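Local coordinates for protein exotoxin type A precursor (allele 1) (PDB 1FNU) that acts as a phage-encoded superantigen toxin of Streptococcus pyogenes, probably by bridging MHC class II molecules and T-cell receptors as its relatives do, at residues 61-67 with 201-205; 157-161 with 185-189; 173-177 with 211-215. All blocks are in the same frame, centred on the assembly; numbering follows the deposited sequence.

The three contacts mark out the two-domain architecture of the toxin. Interaction 1 joins the domains, setting the start of helix 65-72 in the OB-fold part against the loop between helix 194-197 and strand 206-208 of the beta-grasp part. Interactions 2 and 3 lie within the beta-grasp domain, with centres about 20 Å apart: the first packs two loops beside helix 142-157, and the second pairs two strands of the sheet covered by that helix. Interaction 1 lies about 24 Å from interaction 2 and about 20 Å from interaction 3, centre to centre. None touches another, the nearest atoms being about 6 to 7 Å apart. Residues 157-161 and 185-189 both fall inside the loop closed by interaction 1.

Interaction 1 of 3, residues 61-67 with 201-205; sequences ELKNQEM and YKDNE
Lys202 reaches along the backbone of Glu61, Leu62 and Lys63 and ends on two of its carbonyls. From CB the chain starts with CG anti to the backbone N (chi1 -155°), which lays Lys202 CG 3.5 Å from Leu62 O and also beside Glu61 O. CD stays near Leu62 O, and a bend at chi3 swings Lys202 CE to 3.8 Å from Lys63 O. A second bend turns Lys202 NZ into two hydrogen bonds: 3.0 Å to Leu62 O, approached at a modest tilt from the carbonyl plane, and 3.1 Å to Lys63 O, approached from well above it. The ammonium is thus fixed by main-chain oxygens, while the nearby carboxylate of Glu61 forms its salt bridge with Lys59. Beside it, Leu62 CD2 lies 3.7 Å from the amide carbon CG of Asn204, the two side chains running alongside, and Met67 SD meets Asn204 CB at 3.5 Å. Asn204 OD1 turns instead to Val103 N. Asn64 OD1 accepts from Met67 N at 3.0 Å, a classic helix N-cap. A capped helix start of the OB-fold domain against a type I turn of the beta-grasp domain forms part of the interdomain interface of this two-domain toxin fold.

Interaction 2 of 3, residues 157-161 with 185-189; sequences KQLYT and DFFPE
Tyr160 and Phe186 meet in the tightest part of this contact, where Tyr160 OH donates a hydrogen bond to Phe186 O. The carbonyl oxygen sits at the edge of the phenol ring, and the hydroxyl lies in the carbonyl plane on a lone pair. The modelled separation of 2.5 Å between Tyr160 OH and Phe186 O is very short, so its exact value is doubtful. The same hydroxyl, Tyr160 OH, rests 3.4 Å from Phe186 CB and has a weak second bond with Arg150 of helix 142-157. Next to it, Leu159 CD2 packs 3.8 Å from Phe186 CE2, the two side chains crossing at about a right angle. With its CG anti to the backbone N (chi1 169°), Leu159 sets that atom over the centre of one face of the Tyr160 ring, 3.7 Å above it, and carries its methyls onto Phe186.

Leu159 and Tyr160 lie just past the end of helix 142-157, the long helix that packs on the sheet in the beta-grasp domain; Phe186 and Phe187 lie just past strand 182-185. Phe186 extends from its loop between that helix, at Asp146 and Arg150, and strand 212-219, at Val216 and Leu218. Asp185 shapes the loop through an Asx turn, its OD1 accepting from Phe187 N.

Toward Phe187 the overlap is smaller. Phe187 CE1 approaches Tyr160 CE1 at 3.7 Å, one close point from which the rings otherwise diverge, their planes at 85°, and Leu159 CD1 stays 4.2 Å from Phe187 CZ. The solvent side begins at Gln158, the exposed residue just before Leu159. Segment 185-189 continues to Glu189, whose OE2 is hydrogen-bonded to His44 ND1 of a neighbouring subunit.

Interaction 3 of 3, residues 173-177 with 211-215; sequences KFIPK and TSQIE
A water oxygen is held by three groups where Lys177 and Thr211 come together: it donates to Ser212 OG at 2.9 Å, shares a bond of 2.7 Å with Thr211 OG1, and accepts a weak one from Lys177 N. The chi1 of 71° places Thr211 OG1 between its backbone N and carbonyl carbon, within reach of the water. Ser212 OG is held a second time by Asp208 O. Lys177 N also makes a weak bond to Thr211 O, so beyond the last strand pair the two chains are linked by one weak direct bond and through the water.

From there the strands run antiparallel, at 163° between their directions. Ile175 and Gln213 form a hydrogen-bonded pair, with Ile175 N to Gln213 O at 2.9 Å and Gln213 N to Ile175 O at 2.8 Å. Lys173 and Glu215 make the next such pair, Lys173 N reaching Glu215 O at 2.8 Å. Between them Phe174 and Ile214 are a non-hydrogen-bonded pair whose side chains lie alongside, Phe174 CE1 at 3.9 Å from Ile214 CG1. On the other face Ile175 CD1 touches the carboxylate of Glu215, 3.4 Å from OE2, while Glu215 OE1 bonds to Tyr217 OH and Lys173 NZ pairs with Asp3.

In the beta-grasp sheet strand 169-176 lies between 182-185 and 212-219, and strand 110-123 flanks 212-219 on its far side. Within the sheet Ile214 touches Ile117 and Val119 of strand 110-123. The face bearing Phe174 and Ile214 turns toward helix 142-157, where Phe174 packs on Ala142 and Leu145.

Interaction 1 of 3, residues 61-67 with 201-205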
loop_
_atom_site.group_PDB
_atom_site.type_symbol
_atom_site.label_atom_id
_atom_site.label_comp_id
_atom_site.label_asym_id
_atom_site.label_seq_id
_atom_site.Cartn_x
_atom_site.Cartn_y
_atom_site.Cartn_z
ATOM N N GLU A 61 -11.888 -13.299 -3.238
ATOM C CA GLU A 61 -12.384 -12.532 -4.331
ATOM C C GLU A 61 -12.935 -13.500 -5.309
ATOM O O GLU A 61 -12.206 -14.314 -5.812
ATOM C CB GLU A 61 -11.287 -11.696 -5.038
ATOM C CG GLU A 61 -10.968 -10.405 -4.333
ATOM C CD GLU A 61 -9.828 -9.654 -5.058
ATOM O OE1 GLU A 61 -10.014 -9.400 -6.326
ATOM O OE2 GLU A 61 -8.815 -9.372 -4.302
ATOM N N LEU A 62 -14.220 -13.325 -5.625
ATOM C CA LEU A 62 -14.916 -14.173 -6.564
ATOM C C LEU A 62 -15.009 -13.503 -7.943
ATOM O O LEU A 62 -14.453 -12.464 -8.203
ATOM C CB LEU A 62 -16.294 -14.541 -5.972
ATOM C CG LEU A 62 -16.004 -15.368 -4.695
ATOM C CD1 LEU A 62 -17.041 -15.151 -3.620
ATOM C CD2 LEU A 62 -15.856 -16.878 -5.073
ATOM N N LYS A 63 -15.716 -14.148 -8.838
ATOM C CA LYS A 63 -15.842 -13.700 -10.185
ATOM C C LYS A 63 -16.310 -12.307 -10.392
ATOM O O LYS A 63 -15.721 -11.550 -11.138
ATOM C CB LYS A 63 -16.754 -14.649 -10.943
ATOM C CG LYS A 63 -16.899 -14.264 -12.384
ATOM C CD LYS A 63 -17.830 -15.254 -13.081
ATOM C CE LYS A 63 -18.275 -14.625 -14.341
ATOM N NZ LYS A 63 -18.368 -15.765 -15.357
ATOM N N ASN A 64 -17.368 -11.995 -9.686
ATOM C CA ASN A 64 -18.058 -10.719 -9.753
ATOM C C ASN A 64 -19.073 -10.575 -8.636
ATOM O O ASN A 64 -19.180 -11.430 -7.766
ATOM C CB ASN A 64 -18.808 -10.561 -11.070
ATOM C CG ASN A 64 -19.731 -11.739 -11.388
ATOM O OD1 ASN A 64 -20.371 -12.325 -10.497
ATOM N ND2 ASN A 64 -19.833 -12.068 -12.665
ATOM N N GLN A 65 -19.776 -9.437 -8.669
ATOM C CA GLN A 65 -20.768 -9.103 -7.682
ATOM C C GLN A 65 -21.815 -10.194 -7.532
ATOM O O GLN A 65 -22.131 -10.558 -6.432
ATOM C CB GLN A 65 -21.444 -7.780 -8.025
ATOM C CG GLN A 65 -22.858 -7.606 -7.397
ATOM C CD GLN A 65 -23.500 -6.425 -8.022
ATOM O OE1 GLN A 65 -23.438 -6.231 -9.257
ATOM N NE2 GLN A 65 -24.096 -5.593 -7.196
ATOM N N GLU A 66 -22.321 -10.721 -8.649
ATOM C CA GLU A 66 -23.329 -11.776 -8.550
ATOM C C GLU A 66 -22.859 -12.972 -7.761
ATOM O O GLU A 66 -23.649 -13.528 -6.990
ATOM C CB GLU A 66 -23.814 -12.259 -9.902
ATOM C CG GLU A 66 -24.863 -11.325 -10.498
ATOM C CD GLU A 66 -24.275 -10.054 -11.133
ATOM O OE1 GLU A 66 -23.022 -9.748 -10.939
ATOM O OE2 GLU A 66 -25.115 -9.381 -11.846
ATOM N N MET A 67 -21.588 -13.395 -7.980
ATOM C CA MET A 67 -21.042 -14.543 -7.245
ATOM C C MET A 67 -20.895 -14.275 -5.735
ATOM O O MET A 67 -21.309 -15.129 -4.917
ATOM C CB MET A 67 -19.706 -15.007 -7.875
ATOM C CG MET A 67 -19.228 -16.399 -7.376
ATOM S SD MET A 67 -17.803 -17.103 -8.326
ATOM C CE MET A 67 -18.504 -17.589 -9.974
ATOM N N TYR A 201 -7.841 -18.707 -10.107
ATOM C CA TYR A 201 -8.896 -19.288 -9.248
ATOM C C TYR A 201 -10.087 -18.380 -8.975
ATOM O O TYR A 201 -11.062 -18.741 -8.231
ATOM C CB TYR A 201 -8.326 -19.639 -7.865
ATOM C CG TYR A 201 -7.200 -20.561 -7.954
ATOM C CD1 TYR A 201 -7.240 -21.647 -8.832
ATOM C CD2 TYR A 201 -6.064 -20.380 -7.130
ATOM C CE1 TYR A 201 -6.175 -22.545 -8.873
ATOM C CE2 TYR A 201 -5.011 -21.258 -7.155
ATOM C CZ TYR A 201 -5.057 -22.345 -8.013
ATOM O OH TYR A 201 -3.983 -23.201 -7.985
ATOM N N LYS A 202 -9.996 -17.181 -9.524
ATOM C CA LYS A 202 -11.045 -16.219 -9.280
ATOM C C LYS A 202 -12.451 -16.656 -9.733
ATOM O O LYS A 202 -13.444 -16.278 -9.086
ATOM C CB LYS A 202 -10.692 -14.880 -9.973
ATOM C CG LYS A 202 -11.336 -13.643 -9.362
ATOM C CD LYS A 202 -10.820 -12.342 -10.041
ATOM C CE LYS A 202 -11.919 -11.616 -10.884
ATOM N NZ LYS A 202 -12.892 -10.808 -10.139
ATOM N N ASP A 203 -12.549 -17.446 -10.803
ATOM C CA ASP A 203 -13.890 -17.761 -11.305
ATOM C C ASP A 203 -14.529 -18.857 -10.484
ATOM O O ASP A 203 -15.610 -19.267 -10.787
ATOM C CB ASP A 203 -13.909 -18.118 -12.802
ATOM C CG ASP A 203 -13.135 -19.408 -13.144
ATOM O OD1 ASP A 203 -12.867 -20.288 -12.263
ATOM O OD2 ASP A 203 -12.805 -19.553 -14.367
ATOM N N ASN A 204 -13.817 -19.299 -9.447
ATOM C CA ASN A 204 -14.320 -20.296 -8.505
ATOM C C ASN A 204 -14.782 -21.564 -9.169
ATOM O O ASN A 204 -15.664 -22.223 -8.655
ATOM C CB ASN A 204 -15.472 -19.660 -7.746
ATOM C CG ASN A 204 -15.748 -20.306 -6.426
ATOM O OD1 ASN A 204 -14.851 -20.590 -5.616
ATOM N ND2 ASN A 204 -17.043 -20.477 -6.157
ATOM N N GLU A 205 -14.180 -21.905 -10.308
ATOM C CA GLU A 205 -14.540 -23.117 -11.053
ATOM C C GLU A 205 -14.654 -24.359 -10.139
ATOM O O GLU A 205 -13.764 -24.682 -9.358
ATOM C CB GLU A 205 -13.529 -23.328 -12.196
ATOM C CG GLU A 205 -13.726 -24.543 -13.040
ATOM C CD GLU A 205 -15.016 -24.542 -13.899
ATOM O OE1 GLU A 205 -16.161 -24.423 -13.319
ATOM O OE2 GLU A 205 -14.878 -24.686 -15.168
#

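Interaction 2 of 3, residues 157-161 with 185-189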
loop_
_atom_site.group_PDB
_atom_site.type_symbol
_atom_site.label_atom_id
_atom_site.label_comp_id
_atom_site.label_asym_id
_atom_site.label_seq_id
_atom_site.Cartn_x
_atom_site.Cartn_y
_atom_site.Cartn_z
ATOM N N LYS A 157 8.361 -34.609 -7.048
ATOM C CA LYS A 157 9.022 -34.585 -8.336
ATOM C C LYS A 157 9.732 -33.218 -8.612
ATOM O O LYS A 157 10.033 -32.843 -9.741
ATOM C CB LYS A 157 7.977 -34.916 -9.433
ATOM C CG LYS A 157 7.320 -36.354 -9.310
ATOM C CD LYS A 157 8.361 -37.493 -9.744
ATOM C CE LYS A 157 8.062 -38.945 -9.042
ATOM N NZ LYS A 157 8.479 -39.105 -7.610
ATOM N N GLN A 158 9.991 -32.440 -7.567
ATOM C CA GLN A 158 10.658 -31.211 -7.862
ATOM C C GLN A 158 9.959 -30.193 -8.735
ATOM O O GLN A 158 10.654 -29.465 -9.444
ATOM C CB GLN A 158 11.973 -31.515 -8.545
ATOM C CG GLN A 158 13.031 -31.697 -7.562
ATOM C CD GLN A 158 13.570 -33.066 -7.676
ATOM O OE1 GLN A 158 14.783 -33.261 -8.047
ATOM N NE2 GLN A 158 12.710 -34.074 -7.366
ATOM N N LEU A 159 8.633 -30.102 -8.681
ATOM C CA LEU A 159 7.919 -29.159 -9.553
ATOM C C LEU A 159 8.368 -27.732 -9.250
ATOM O O LEU A 159 8.519 -26.929 -10.156
ATOM C CB LEU A 159 6.374 -29.286 -9.384
ATOM C CG LEU A 159 5.512 -28.197 -10.042
ATOM C CD1 LEU A 159 5.891 -28.033 -11.476
ATOM C CD2 LEU A 159 4.023 -28.514 -9.949
ATOM N N TYR A 160 8.493 -27.416 -7.975
ATOM C CA TYR A 160 8.960 -26.082 -7.554
ATOM C C TYR A 160 10.059 -26.268 -6.477
ATOM O O TYR A 160 10.118 -27.326 -5.777
ATOM C CB TYR A 160 7.791 -25.220 -6.966
ATOM C CG TYR A 160 6.574 -24.948 -7.869
ATOM C CD1 TYR A 160 6.698 -24.311 -9.098
ATOM C CD2 TYR A 160 5.280 -25.357 -7.493
ATOM C CE1 TYR A 160 5.606 -24.091 -9.917
ATOM C CE2 TYR A 160 4.161 -25.123 -8.335
ATOM C CZ TYR A 160 4.332 -24.487 -9.541
ATOM O OH TYR A 160 3.275 -24.237 -10.381
ATOM N N THR A 161 10.961 -25.290 -6.360
ATOM C CA THR A 161 11.945 -25.343 -5.295
ATOM C C THR A 161 12.140 -23.883 -4.876
ATOM O O THR A 161 11.651 -22.993 -5.500
ATOM C CB THR A 161 13.378 -25.853 -5.725
ATOM O OG1 THR A 161 13.981 -24.852 -6.517
ATOM C CG2 THR A 161 13.379 -27.192 -6.580
ATOM N N ASP A 185 -1.825 -22.778 -16.242
ATOM C CA ASP A 185 -0.367 -22.750 -16.454
ATOM C C ASP A 185 0.364 -22.857 -15.089
ATOM O O ASP A 185 0.108 -22.041 -14.192
ATOM C CB ASP A 185 0.023 -21.439 -17.112
ATOM C CG ASP A 185 1.345 -21.525 -17.758
ATOM O OD1 ASP A 185 2.201 -22.236 -17.154
ATOM O OD2 ASP A 185 1.532 -20.909 -18.828
ATOM N N PHE A 186 1.220 -23.857 -14.902
ATOM C CA PHE A 186 1.952 -23.977 -13.654
ATOM C C PHE A 186 2.910 -22.808 -13.433
ATOM O O PHE A 186 3.371 -22.604 -12.331
ATOM C CB PHE A 186 2.759 -25.275 -13.550
ATOM C CG PHE A 186 1.930 -26.536 -13.280
ATOM C CD1 PHE A 186 0.617 -26.463 -12.845
ATOM C CD2 PHE A 186 2.531 -27.790 -13.341
ATOM C CE1 PHE A 186 -0.106 -27.591 -12.457
ATOM C CE2 PHE A 186 1.812 -28.971 -12.946
ATOM C CZ PHE A 186 0.474 -28.854 -12.500
ATOM N N PHE A 187 3.197 -22.053 -14.484
ATOM C CA PHE A 187 4.149 -20.967 -14.385
ATOM C C PHE A 187 3.596 -19.593 -14.735
ATOM O O PHE A 187 2.814 -19.437 -15.664
ATOM C CB PHE A 187 5.385 -21.287 -15.275
ATOM C CG PHE A 187 6.098 -22.530 -14.870
ATOM C CD1 PHE A 187 6.768 -22.603 -13.657
ATOM C CD2 PHE A 187 6.056 -23.650 -15.652
ATOM C CE1 PHE A 187 7.394 -23.810 -13.196
ATOM C CE2 PHE A 187 6.684 -24.888 -15.207
ATOM C CZ PHE A 187 7.339 -24.954 -13.985
ATOM N N PRO A 188 4.033 -18.553 -13.981
ATOM C CA PRO A 188 3.634 -17.167 -14.155
ATOM C C PRO A 188 4.409 -16.497 -15.296
ATOM O O PRO A 188 5.358 -17.085 -15.826
ATOM C CB PRO A 188 4.058 -16.541 -12.809
ATOM C CG PRO A 188 5.384 -17.186 -12.584
ATOM C CD PRO A 188 4.914 -18.671 -12.790
ATOM N N GLU A 189 4.030 -15.246 -15.629
ATOM C CA GLU A 189 4.805 -14.448 -16.582
ATOM C C GLU A 189 6.171 -14.154 -15.850
ATOM O O GLU A 189 6.294 -14.345 -14.612
ATOM C CB GLU A 189 4.096 -13.147 -16.995
ATOM C CG GLU A 189 3.638 -12.287 -15.893
ATOM C CD GLU A 189 3.122 -10.957 -16.390
ATOM O OE1 GLU A 189 2.750 -10.822 -17.598
ATOM O OE2 GLU A 189 3.108 -10.038 -15.542
#

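Interaction 3 of 3, residues 173-177 with 211-215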
loop_
_atom_site.group_PDB
_atom_site.type_symbol
_atom_site.label_atom_id
_atom_site.label_comp_id
_atom_site.label_asym_id
_atom_site.label_seq_id
_atom_site.Cartn_x
_atom_site.Cartn_y
_atom_site.Cartn_z
ATOM N N LYS A 173 -4.753 -29.933 -16.649
ATOM C CA LYS A 173 -5.972 -29.873 -17.444
ATOM C C LYS A 173 -7.064 -30.615 -16.730
ATOM O O LYS A 173 -6.871 -31.716 -16.254
ATOM C CB LYS A 173 -5.746 -30.506 -18.824
ATOM C CG LYS A 173 -7.017 -30.713 -19.675
ATOM C CD LYS A 173 -6.718 -31.385 -21.041
ATOM C CE LYS A 173 -7.995 -31.514 -21.933
ATOM N NZ LYS A 173 -7.718 -31.801 -23.436
ATOM N N PHE A 174 -8.198 -29.948 -16.623
ATOM C CA PHE A 174 -9.353 -30.496 -15.958
ATOM C C PHE A 174 -10.375 -30.881 -17.049
ATOM O O PHE A 174 -10.673 -30.102 -17.977
ATOM C CB PHE A 174 -9.892 -29.469 -14.971
ATOM C CG PHE A 174 -9.093 -29.357 -13.704
ATOM C CD1 PHE A 174 -9.185 -30.330 -12.747
ATOM C CD2 PHE A 174 -8.239 -28.253 -13.480
ATOM C CE1 PHE A 174 -8.460 -30.238 -11.571
ATOM C CE2 PHE A 174 -7.521 -28.143 -12.327
ATOM C CZ PHE A 174 -7.627 -29.141 -11.359
ATOM N N ILE A 175 -10.877 -32.111 -16.946
ATOM C CA ILE A 175 -11.843 -32.620 -17.915
ATOM C C ILE A 175 -13.123 -33.052 -17.176
ATOM O O ILE A 175 -13.177 -34.153 -16.622
ATOM C CB ILE A 175 -11.251 -33.797 -18.675
ATOM C CG1 ILE A 175 -9.800 -33.474 -19.081
ATOM C CG2 ILE A 175 -12.079 -34.025 -19.993
ATOM C CD1 ILE A 175 -9.071 -34.685 -19.383
ATOM N N PRO A 176 -14.149 -32.171 -17.138
ATOM C CA PRO A 176 -15.447 -32.389 -16.476
ATOM C C PRO A 176 -16.339 -33.224 -17.405
ATOM O O PRO A 176 -16.516 -32.847 -18.552
ATOM C CB PRO A 176 -16.003 -30.963 -16.323
ATOM C CG PRO A 176 -14.865 -30.054 -16.781
ATOM C CD PRO A 176 -14.183 -30.884 -17.831
ATOM N N LYS A 177 -16.913 -34.322 -16.922
ATOM C CA LYS A 177 -17.787 -35.218 -17.741
ATOM C C LYS A 177 -18.413 -34.562 -18.929
ATOM O O LYS A 177 -18.238 -34.967 -20.072
ATOM C CB LYS A 177 -18.927 -35.735 -16.883
ATOM C CG LYS A 177 -20.344 -35.300 -17.332
ATOM C CD LYS A 177 -21.392 -35.630 -16.296
ATOM C CE LYS A 177 -21.449 -37.068 -16.059
ATOM N NZ LYS A 177 -20.086 -37.560 -15.745
ATOM N N THR A 211 -16.872 -37.588 -11.456
ATOM C CA THR A 211 -16.687 -37.689 -12.904
ATOM C C THR A 211 -15.770 -36.725 -13.647
ATOM O O THR A 211 -15.921 -36.525 -14.867
ATOM C CB THR A 211 -18.026 -37.634 -13.622
ATOM O OG1 THR A 211 -18.562 -36.299 -13.548
ATOM C CG2 THR A 211 -18.977 -38.651 -12.992
ATOM N N SER A 212 -14.793 -36.160 -12.962
ATOM C CA SER A 212 -13.887 -35.245 -13.650
ATOM C C SER A 212 -12.479 -35.870 -13.674
ATOM O O SER A 212 -12.065 -36.512 -12.730
ATOM C CB SER A 212 -13.889 -33.897 -12.911
ATOM O OG SER A 212 -15.148 -33.263 -12.958
ATOM N N GLN A 213 -11.753 -35.719 -14.770
ATOM C CA GLN A 213 -10.382 -36.267 -14.831
ATOM C C GLN A 213 -9.244 -35.191 -14.803
ATOM O O GLN A 213 -9.378 -34.104 -15.397
ATOM C CB GLN A 213 -10.240 -37.114 -16.078
ATOM C CG GLN A 213 -10.545 -38.542 -15.833
ATOM C CD GLN A 213 -10.754 -39.258 -17.155
ATOM O OE1 GLN A 213 -11.884 -39.713 -17.480
ATOM N NE2 GLN A 213 -9.680 -39.325 -17.966
ATOM N N ILE A 214 -8.141 -35.527 -14.124
ATOM C CA ILE A 214 -7.015 -34.592 -14.021
ATOM C C ILE A 214 -5.872 -35.160 -14.801
ATOM O O ILE A 214 -5.512 -36.320 -14.642
ATOM C CB ILE A 214 -6.525 -34.439 -12.596
ATOM C CG1 ILE A 214 -7.689 -34.030 -11.660
ATOM C CG2 ILE A 214 -5.421 -33.411 -12.598
ATOM C CD1 ILE A 214 -7.375 -34.177 -10.114
ATOM N N GLU A 215 -5.310 -34.328 -15.640
ATOM C CA GLU A 215 -4.186 -34.664 -16.481
ATOM C C GLU A 215 -3.101 -33.590 -16.367
ATOM O O GLU A 215 -3.376 -32.383 -16.505
ATOM C CB GLU A 215 -4.671 -34.730 -17.917
ATOM C CG GLU A 215 -5.069 -36.144 -18.323
ATOM C CD GLU A 215 -5.754 -36.142 -19.627
ATOM O OE1 GLU A 215 -5.445 -35.267 -20.465
ATOM O OE2 GLU A 215 -6.610 -37.041 -19.823
HETATM O O HOH W 1 -17.645 -33.867 -14.384
#